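Ectoine dioxygenase (Sphingopyxis alaskensis, PDB 4MHR) catalyses the iron(II)- and 2-oxoglutarate-dependent hydroxylation of L-ectoine to 5-hydroxyectoine, a compatible solute that helps the cell survive osmotic stress. Local coordinates at residues A[31-36]-A[123-128]; A[127-132]-A[271-276]; A[142-147]-A[259-264]. One frame throughout, in Å; residues are numbered along the deposited sequence.

Contact 1. Residues A[31-36]-A[123-128]; sequences VHSEWT and ARFLLG
Leu126 O, one of the carbonyls at the C-terminal end of helix 117-127, is gripped twice by His32. The backbone His32 N lies 2.8 Å from Leu126 O, well above the carbonyl plane. The imidazole makes the second bond, longer and more bent: His32 ND1 to Leu126 O is 3.3 Å, but here the donor sits in the carbonyl plane, on a lone pair, and the oxygen lies near the ring plane. A chi1 of -71° sets CG of His32 beside the backbone N, and chi2 near 80° turns ND1 to the same oxygen. One carbonyl further back, the hydroxyl of Ser33 takes part: Ser33 OG donates to a lone pair of Phe125 O at 2.5 Å.

Apolar contacts flank these bonds. The Phe125 ring carries most of them: its CE1 meets Ser33 CB at 3.5 Å, its CE2 touches Val31 CG1, and its CZ reaches Trp35 CD1 at 3.9 Å. Val31 spreads its two methyls, CG2 going to Leu126 CD2 at 4.1 Å.

The helix ends in a Schellman motif. Gly128 leaves it with positive phi (55°), and its N also bonds to Phe125 O, giving that oxygen a second donor. The His32 carbonyl comes so close to Gly128 that a CB there would clash with it; instead Gly128 CA makes a CA-H...O contact.

Farther out, Trp35 NE1 bonds to Ile41 O and the indole packs on helix 43-52. The loop 31-36 thus ties itself to the end of helix 117-127, whose Leu126 is also packed against Phe49 of helix 43-52 and Leu170 of strand 169-175.

Contact 2. Residues A[127-132]-A[271-276]; sequences LGDEVY and YNAVSN
Tyr132 and Asn272 form an antiparallel hydrogen-bonded pair where strands 131-141 and 264-273, neighbours in the large sheet of the cupin fold, come together. Tyr132 N to Asn272 O is 3.0 Å and Asn272 N to Tyr132 O is 2.9 Å. Val131 and Ala273 make the adjoining non-hydrogen-bonded pair, beyond which Val274 N donates to Glu130 O.

Among side-chain bonds, Tyr132 and Asn272 lie side by side and point the same way. Asn272 CG is anti to its backbone N (chi1 -167°), which sets it beside the Tyr132 ring, and Asn272 ND2 meets Tyr132 OH at 3.0 Å, nearly in the amide plane. The other proton of ND2 goes to Asn276 O, while Asn272 OD1 accepts from Asn276 ND2; the amide is therefore fixed in rotation. An alanine in place of Asn272 would probably leave Tyr132 OH without this donor and cost the turn at Asn276 both of its side-chain ties to the strand.

At the edge of the Tyr132 ring, CE1 is 3.6 Å from Ala273 O.

In the apolar packing, Leu127 CD1 rests on Tyr271 CB, Val131 CG2 touches Tyr271 CD1 at 4.0 Å, and Tyr132 CD1 meets Val274 CG1.

The carboxylate that crosses the contact is Asp129, whose OD2 takes two bonds from Ser275. Ser275 OG comes at 2.6 Å on the anti side and Ser275 N at 3.0 Å on the syn side, reaching Asp129 OD2 from opposite faces of the carboxylate plane.

Contact 3. Residues A[142-147]-A[259-264]; sequences PGFKGR and ITPFPR
The phenyl ring of Phe144 lies over Pro261, the two side chains crossing at about a right angle. Pro261 CA sits under one ring face, 3.9 Å from the centroid and 20° off the ring normal, a CH-pi contact. The closest side-chain touch is nearer the rim, where Phe144 CZ stands 3.5 Å from Pro261 CB, and Pro261 CG lies by Phe144 CE1. In Phe144, chi1 of -56° sets CG beside the backbone N, and chi2 of -75° turns the ring face to Pro261.

That same backbone N donates to Thr260 O at 2.7 Å, from above the carbonyl plane. Thr260 O also lies over the ring face that Pro261 meets. Here two surface loops meet: 142-147 follows strand 131-141 and the 2-oxoglutarate-binding Lys141, while 259-264 leads into strand 264-273. An ST turn shapes the second loop, Thr260 OG1 accepting from Phe262 N at 3.0 Å and bonding also to Asn258 OD1.

Gly143 fits tightly against this turn, its CA 3.0 Å from Thr260 O, where a CB would clash. Beside it the backbones of Phe144 and Ile259 exchange CA-H...O contacts, Ile259 CA meeting Phe144 O at 3.6 Å.

Contacts 1 and 2 are neighbours, their centres 10 Å apart: they share Leu127 and Gly128, where helix 117-127 gives way to strand 131-141, and the salt bridge from Arg124 to Glu130 links them. Contact 3 lies about 35 Å from the centre of contact 2 and 37 Å from that of contact 1, on the opposite side of the chain's centre. Along the chain, both segments of contact 1 come before those of contact 3, which lie between the two segments of contact 2. Strands 131-141 and 264-273 join the two regions: contact 2 binds one end of the pair, and contact 3 brings together the loops at the other, next to Lys141 of the 2-oxoglutarate site.

Contact 1. Residues A[31-36]-A[123-128]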
loop_
_atom_site.group_PDB
_atom_site.type_symbol
_atom_site.label_atom_id
_atom_site.label_comp_id
_atom_site.label_asym_id
_atom_site.label_seq_id
_atom_site.Cartn_x
_atom_site.Cartn_y
_atom_site.Cartn_z
ATOM N N VAL A 31 -1.916 7.744 13.807
ATOM C CA VAL A 31 -3.366 7.625 13.855
ATOM C C VAL A 31 -3.836 9.106 13.999
ATOM O O VAL A 31 -3.507 9.815 14.956
ATOM C CB VAL A 31 -3.830 6.798 15.034
ATOM C CG1 VAL A 31 -5.340 6.873 15.221
ATOM C CG2 VAL A 31 -3.347 5.381 14.883
ATOM N N HIS A 32 -4.615 9.554 13.041
ATOM C CA HIS A 32 -4.993 10.963 12.963
ATOM C C HIS A 32 -6.374 11.302 13.585
ATOM O O HIS A 32 -6.982 12.376 13.304
ATOM C CB HIS A 32 -4.986 11.361 11.511
ATOM C CG HIS A 32 -3.630 11.469 10.877
ATOM N ND1 HIS A 32 -2.910 10.380 10.420
ATOM C CD2 HIS A 32 -2.870 12.556 10.605
ATOM C CE1 HIS A 32 -1.779 10.803 9.849
ATOM N NE2 HIS A 32 -1.743 12.127 9.952
ATOM N N SER A 33 -6.897 10.383 14.379
ATOM C CA SER A 33 -8.225 10.597 15.031
ATOM C C SER A 33 -8.066 10.236 16.478
ATOM O O SER A 33 -7.301 9.320 16.778
ATOM C CB SER A 33 -9.331 9.667 14.436
ATOM O OG SER A 33 -9.659 9.988 13.069
ATOM N N GLU A 34 -8.861 10.866 17.359
ATOM C CA GLU A 34 -9.063 10.316 18.723
ATOM C C GLU A 34 -9.815 9.003 18.565
ATOM O O GLU A 34 -10.719 8.905 17.749
ATOM C CB GLU A 34 -9.875 11.310 19.612
ATOM C CG GLU A 34 -9.325 12.726 19.665
ATOM C CD GLU A 34 -8.153 12.724 20.674
ATOM O OE1 GLU A 34 -8.046 11.707 21.358
ATOM O OE2 GLU A 34 -7.422 13.709 20.838
ATOM N N TRP A 35 -9.482 7.999 19.349
ATOM C CA TRP A 35 -10.241 6.783 19.341
ATOM C C TRP A 35 -11.490 6.942 20.184
ATOM O O TRP A 35 -11.371 7.402 21.293
ATOM C CB TRP A 35 -9.448 5.619 19.913
ATOM C CG TRP A 35 -10.242 4.304 19.759
ATOM C CD1 TRP A 35 -10.347 3.505 18.634
ATOM C CD2 TRP A 35 -11.128 3.714 20.748
ATOM N NE1 TRP A 35 -11.174 2.413 18.896
ATOM C CE2 TRP A 35 -11.654 2.512 20.186
ATOM C CE3 TRP A 35 -11.451 4.038 22.091
ATOM C CZ2 TRP A 35 -12.536 1.660 20.910
ATOM C CZ3 TRP A 35 -12.392 3.179 22.803
ATOM C CH2 TRP A 35 -12.900 2.025 22.212
ATOM N N THR A 36 -12.639 6.503 19.686
ATOM C CA THR A 36 -13.906 6.422 20.507
ATOM C C THR A 36 -14.662 5.152 20.175
ATOM O O THR A 36 -14.271 4.432 19.233
ATOM C CB THR A 36 -14.847 7.558 20.171
ATOM O OG1 THR A 36 -15.294 7.389 18.818
ATOM C CG2 THR A 36 -14.085 8.899 20.236
ATOM N N ALA A 123 -9.866 3.611 6.767
ATOM C CA ALA A 123 -9.024 4.681 6.267
ATOM C C ALA A 123 -9.410 6.063 6.812
ATOM O O ALA A 123 -8.520 6.893 7.143
ATOM C CB ALA A 123 -9.021 4.763 4.753
ATOM N N ARG A 124 -10.688 6.371 6.731
ATOM C CA ARG A 124 -11.158 7.690 7.162
ATOM C C ARG A 124 -10.850 7.872 8.665
ATOM O O ARG A 124 -10.539 8.924 9.089
ATOM C CB ARG A 124 -12.679 7.834 6.918
ATOM C CG ARG A 124 -12.984 7.934 5.424
ATOM C CD ARG A 124 -14.452 7.603 5.111
ATOM N NE ARG A 124 -15.228 8.692 5.631
ATOM C CZ ARG A 124 -15.949 8.656 6.739
ATOM N NH1 ARG A 124 -16.114 7.537 7.434
ATOM N NH2 ARG A 124 -16.514 9.773 7.143
ATOM N N PHE A 125 -11.018 6.825 9.466
ATOM C CA PHE A 125 -10.621 6.907 10.903
ATOM C C PHE A 125 -9.091 7.165 11.061
ATOM O O PHE A 125 -8.622 8.115 11.736
ATOM C CB PHE A 125 -10.996 5.610 11.636
ATOM C CG PHE A 125 -10.477 5.599 13.031
ATOM C CD1 PHE A 125 -11.045 6.410 13.964
ATOM C CD2 PHE A 125 -9.356 4.841 13.385
ATOM C CE1 PHE A 125 -10.480 6.494 15.260
ATOM C CE2 PHE A 125 -8.850 4.869 14.652
ATOM C CZ PHE A 125 -9.399 5.724 15.573
ATOM N N LEU A 126 -8.302 6.285 10.491
ATOM C CA LEU A 126 -6.844 6.321 10.680
ATOM C C LEU A 126 -6.227 7.612 10.141
ATOM O O LEU A 126 -5.240 8.134 10.735
ATOM C CB LEU A 126 -6.137 5.123 10.035
ATOM C CG LEU A 126 -6.444 3.807 10.721
ATOM C CD1 LEU A 126 -5.801 2.668 9.939
ATOM C CD2 LEU A 126 -5.915 3.784 12.144
ATOM N N LEU A 127 -6.814 8.128 9.070
ATOM C CA LEU A 127 -6.352 9.376 8.443
ATOM C C LEU A 127 -7.071 10.682 8.920
ATOM O O LEU A 127 -6.630 11.814 8.630
ATOM C CB LEU A 127 -6.351 9.231 6.943
ATOM C CG LEU A 127 -5.570 8.062 6.374
ATOM C CD1 LEU A 127 -5.632 7.975 4.851
ATOM C CD2 LEU A 127 -4.140 8.192 6.852
ATOM N N GLY A 128 -8.067 10.515 9.759
ATOM C CA GLY A 128 -8.826 11.599 10.383
ATOM C C GLY A 128 -9.402 12.537 9.370
ATOM O O GLY A 128 -9.232 13.687 9.505
#

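Contact 2. Residues A[127-132]-A[271-276]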
loop_
_atom_site.group_PDB
_atom_site.type_symbol
_atom_site.label_atom_id
_atom_site.label_comp_id
_atom_site.label_asym_id
_atom_site.label_seq_id
_atom_site.Cartn_x
_atom_site.Cartn_y
_atom_site.Cartn_z
ATOM N N LEU A 127 -6.814 8.128 9.070
ATOM C CA LEU A 127 -6.352 9.376 8.443
ATOM C C LEU A 127 -7.071 10.682 8.920
ATOM O O LEU A 127 -6.630 11.814 8.630
ATOM C CB LEU A 127 -6.351 9.231 6.943
ATOM C CG LEU A 127 -5.570 8.062 6.374
ATOM C CD1 LEU A 127 -5.632 7.975 4.851
ATOM C CD2 LEU A 127 -4.140 8.192 6.852
ATOM N N GLY A 128 -8.067 10.515 9.759
ATOM C CA GLY A 128 -8.826 11.599 10.383
ATOM C C GLY A 128 -9.402 12.537 9.370
ATOM O O GLY A 128 -9.232 13.687 9.505
ATOM N N ASP A 129 -9.992 12.037 8.297
ATOM C CA ASP A 129 -10.381 12.905 7.183
ATOM C C ASP A 129 -11.209 12.090 6.205
ATOM O O ASP A 129 -11.210 10.891 6.250
ATOM C CB ASP A 129 -9.118 13.435 6.450
ATOM C CG ASP A 129 -9.358 14.762 5.641
ATOM O OD1 ASP A 129 -10.502 15.201 5.615
ATOM O OD2 ASP A 129 -8.403 15.319 5.034
ATOM N N GLU A 130 -11.946 12.753 5.329
ATOM C CA GLU A 130 -12.351 12.123 4.069
ATOM C C GLU A 130 -11.118 11.709 3.232
ATOM O O GLU A 130 -10.029 12.339 3.303
ATOM C CB GLU A 130 -13.241 13.125 3.268
ATOM C CG GLU A 130 -14.556 13.523 4.017
ATOM C CD GLU A 130 -15.337 12.335 4.511
ATOM O OE1 GLU A 130 -15.404 11.257 3.824
ATOM O OE2 GLU A 130 -15.825 12.422 5.659
ATOM N N VAL A 131 -11.282 10.707 2.397
ATOM C CA VAL A 131 -10.124 10.117 1.679
ATOM C C VAL A 131 -10.399 9.941 0.193
ATOM O O VAL A 131 -11.547 9.935 -0.234
ATOM C CB VAL A 131 -9.796 8.712 2.237
ATOM C CG1 VAL A 131 -9.305 8.815 3.643
ATOM C CG2 VAL A 131 -11.012 7.822 2.218
ATOM N N TYR A 132 -9.348 9.768 -0.579
ATOM C CA TYR A 132 -9.506 9.433 -1.980
ATOM C C TYR A 132 -8.382 8.456 -2.320
ATOM O O TYR A 132 -7.456 8.210 -1.492
ATOM C CB TYR A 132 -9.471 10.721 -2.834
ATOM C CG TYR A 132 -8.084 11.306 -2.933
ATOM C CD1 TYR A 132 -7.549 12.076 -1.904
ATOM C CD2 TYR A 132 -7.300 11.055 -4.005
ATOM C CE1 TYR A 132 -6.296 12.572 -1.992
ATOM C CE2 TYR A 132 -5.991 11.562 -4.091
ATOM C CZ TYR A 132 -5.522 12.317 -3.085
ATOM O OH TYR A 132 -4.246 12.830 -3.089
ATOM N N TYR A 271 -4.975 4.903 0.086
ATOM C CA TYR A 271 -5.921 5.953 0.543
ATOM C C TYR A 271 -5.104 7.134 1.006
ATOM O O TYR A 271 -4.146 6.989 1.782
ATOM C CB TYR A 271 -6.806 5.400 1.670
ATOM C CG TYR A 271 -7.728 4.293 1.308
ATOM C CD1 TYR A 271 -9.059 4.554 0.907
ATOM C CD2 TYR A 271 -7.315 2.973 1.326
ATOM C CE1 TYR A 271 -9.942 3.497 0.590
ATOM C CE2 TYR A 271 -8.187 1.922 0.972
ATOM C CZ TYR A 271 -9.479 2.206 0.564
ATOM O OH TYR A 271 -10.326 1.189 0.246
ATOM N N ASN A 272 -5.424 8.312 0.520
ATOM C CA ASN A 272 -4.848 9.558 1.011
ATOM C C ASN A 272 -5.937 10.491 1.601
ATOM O O ASN A 272 -7.036 10.493 1.134
ATOM C CB ASN A 272 -4.074 10.266 -0.094
ATOM C CG ASN A 272 -3.182 11.416 0.449
ATOM O OD1 ASN A 272 -2.709 11.411 1.598
ATOM N ND2 ASN A 272 -2.898 12.388 -0.414
ATOM N N ALA A 273 -5.610 11.280 2.618
ATOM C CA ALA A 273 -6.554 12.257 3.133
ATOM C C ALA A 273 -6.751 13.331 2.041
ATOM O O ALA A 273 -5.766 13.779 1.386
ATOM C CB ALA A 273 -6.015 12.906 4.432
ATOM N N VAL A 274 -7.986 13.746 1.837
ATOM C CA VAL A 274 -8.245 14.863 0.850
ATOM C C VAL A 274 -7.486 16.153 1.182
ATOM O O VAL A 274 -7.055 16.815 0.271
ATOM C CB VAL A 274 -9.756 15.139 0.620
ATOM C CG1 VAL A 274 -10.501 13.922 0.103
ATOM C CG2 VAL A 274 -10.410 15.606 1.929
ATOM N N SER A 275 -7.252 16.449 2.465
ATOM C CA SER A 275 -6.430 17.568 2.922
ATOM C C SER A 275 -4.892 17.389 2.702
ATOM O O SER A 275 -4.136 18.331 2.756
ATOM C CB SER A 275 -6.726 17.890 4.425
ATOM O OG SER A 275 -6.341 16.822 5.268
ATOM N N ASN A 276 -4.429 16.197 2.388
ATOM C CA ASN A 276 -3.002 15.972 2.083
ATOM C C ASN A 276 -2.754 15.884 0.579
ATOM O O ASN A 276 -1.971 15.070 0.113
ATOM C CB ASN A 276 -2.624 14.649 2.741
ATOM C CG ASN A 276 -1.132 14.418 2.785
ATOM O OD1 ASN A 276 -0.347 15.335 2.959
ATOM N ND2 ASN A 276 -0.727 13.156 2.642
#

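Contact 3. Residues A[142-147]-A[259-264]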
loop_
_atom_site.group_PDB
_atom_site.type_symbol
_atom_site.label_atom_id
_atom_site.label_comp_id
_atom_site.label_asym_id
_atom_site.label_seq_id
_atom_site.Cartn_x
_atom_site.Cartn_y
_atom_site.Cartn_z
ATOM N N PRO A 142 4.299 -14.423 -10.220
ATOM C CA PRO A 142 4.191 -15.861 -10.472
ATOM C C PRO A 142 5.051 -16.716 -9.552
ATOM O O PRO A 142 6.021 -16.261 -8.983
ATOM C CB PRO A 142 4.749 -16.003 -11.889
ATOM C CG PRO A 142 5.775 -14.900 -11.962
ATOM C CD PRO A 142 5.088 -13.753 -11.278
ATOM N N GLY A 143 4.690 -17.972 -9.493
ATOM C CA GLY A 143 5.542 -18.992 -8.925
ATOM C C GLY A 143 6.804 -19.153 -9.731
ATOM O O GLY A 143 6.877 -18.676 -10.875
ATOM N N PHE A 144 7.796 -19.798 -9.111
ATOM C CA PHE A 144 9.060 -20.269 -9.737
ATOM C C PHE A 144 10.044 -19.197 -10.093
ATOM O O PHE A 144 11.257 -19.316 -9.788
ATOM C CB PHE A 144 8.801 -21.101 -10.971
ATOM C CG PHE A 144 7.939 -22.256 -10.735
ATOM C CD1 PHE A 144 8.446 -23.388 -10.066
ATOM C CD2 PHE A 144 6.664 -22.289 -11.260
ATOM C CE1 PHE A 144 7.634 -24.493 -9.883
ATOM C CE2 PHE A 144 5.855 -23.394 -11.053
ATOM C CZ PHE A 144 6.347 -24.502 -10.396
ATOM N N LYS A 145 9.563 -18.159 -10.750
ATOM C CA LYS A 145 10.482 -17.036 -11.057
ATOM C C LYS A 145 10.046 -15.668 -10.491
ATOM O O LYS A 145 10.456 -14.587 -11.010
ATOM C CB LYS A 145 10.740 -16.970 -12.578
ATOM C CG LYS A 145 11.837 -17.962 -13.039
ATOM C CD LYS A 145 11.236 -19.305 -13.504
ATOM C CE LYS A 145 12.174 -20.544 -13.546
ATOM N NZ LYS A 145 11.388 -21.800 -13.899
ATOM N N GLY A 146 9.239 -15.720 -9.422
ATOM C CA GLY A 146 8.952 -14.531 -8.612
ATOM C C GLY A 146 10.161 -13.694 -8.201
ATOM O O GLY A 146 11.083 -14.143 -7.477
ATOM N N ARG A 147 10.100 -12.412 -8.531
ATOM C CA ARG A 147 11.173 -11.467 -8.196
ATOM C C ARG A 147 10.980 -10.795 -6.824
ATOM O O ARG A 147 9.843 -10.689 -6.280
ATOM C CB ARG A 147 11.184 -10.370 -9.248
ATOM C CG ARG A 147 11.282 -10.857 -10.689
ATOM C CD ARG A 147 12.693 -11.301 -11.004
ATOM N NE ARG A 147 13.670 -10.413 -10.377
ATOM C CZ ARG A 147 14.984 -10.620 -10.375
ATOM N NH1 ARG A 147 15.513 -11.663 -11.011
ATOM N NH2 ARG A 147 15.770 -9.746 -9.755
ATOM N N ILE A 259 10.536 -18.822 -5.479
ATOM C CA ILE A 259 10.832 -20.000 -6.302
ATOM C C ILE A 259 9.752 -21.030 -6.105
ATOM O O ILE A 259 9.721 -22.006 -6.827
ATOM C CB ILE A 259 12.238 -20.597 -6.023
ATOM C CG1 ILE A 259 12.392 -21.166 -4.579
ATOM C CG2 ILE A 259 13.323 -19.563 -6.334
ATOM C CD1 ILE A 259 13.449 -22.273 -4.466
ATOM N N THR A 260 8.851 -20.821 -5.146
ATOM C CA THR A 260 7.768 -21.793 -4.994
ATOM C C THR A 260 6.817 -21.844 -6.156
ATOM O O THR A 260 6.687 -20.867 -6.916
ATOM C CB THR A 260 6.934 -21.665 -3.712
ATOM O OG1 THR A 260 5.896 -20.694 -3.843
ATOM C CG2 THR A 260 7.847 -21.363 -2.456
ATOM N N PRO A 261 6.138 -22.986 -6.305
ATOM C CA PRO A 261 5.109 -23.021 -7.324
ATOM C C PRO A 261 3.906 -22.138 -6.988
ATOM O O PRO A 261 3.007 -22.074 -7.751
ATOM C CB PRO A 261 4.655 -24.500 -7.315
ATOM C CG PRO A 261 5.840 -25.249 -6.734
ATOM C CD PRO A 261 6.269 -24.291 -5.636
ATOM N N PHE A 262 3.858 -21.487 -5.854
ATOM C CA PHE A 262 2.597 -20.877 -5.416
ATOM C C PHE A 262 2.643 -19.360 -5.676
ATOM O O PHE A 262 3.479 -18.679 -5.071
ATOM C CB PHE A 262 2.405 -21.098 -3.916
ATOM C CG PHE A 262 2.405 -22.552 -3.509
ATOM C CD1 PHE A 262 1.580 -23.485 -4.155
ATOM C CD2 PHE A 262 3.251 -23.002 -2.518
ATOM C CE1 PHE A 262 1.602 -24.827 -3.784
ATOM C CE2 PHE A 262 3.276 -24.342 -2.148
ATOM C CZ PHE A 262 2.462 -25.249 -2.768
ATOM N N PRO A 263 1.748 -18.827 -6.546
ATOM C CA PRO A 263 1.738 -17.415 -6.947
ATOM C C PRO A 263 1.301 -16.508 -5.795
ATOM O O PRO A 263 0.720 -16.957 -4.831
ATOM C CB PRO A 263 0.670 -17.372 -8.022
ATOM C CG PRO A 263 -0.333 -18.372 -7.520
ATOM C CD PRO A 263 0.553 -19.508 -7.051
ATOM N N ARG A 264 1.638 -15.246 -5.890
ATOM C CA ARG A 264 1.106 -14.214 -4.988
ATOM C C ARG A 264 0.311 -13.259 -5.806
ATOM O O ARG A 264 0.731 -12.905 -6.923
ATOM C CB ARG A 264 2.235 -13.398 -4.371
ATOM C CG ARG A 264 2.808 -14.007 -3.126
ATOM C CD ARG A 264 3.741 -13.003 -2.466
ATOM N NE ARG A 264 3.035 -11.952 -1.707
ATOM C CZ ARG A 264 2.992 -10.642 -1.996
ATOM N NH1 ARG A 264 3.599 -10.125 -3.066
ATOM N NH2 ARG A 264 2.311 -9.825 -1.187
#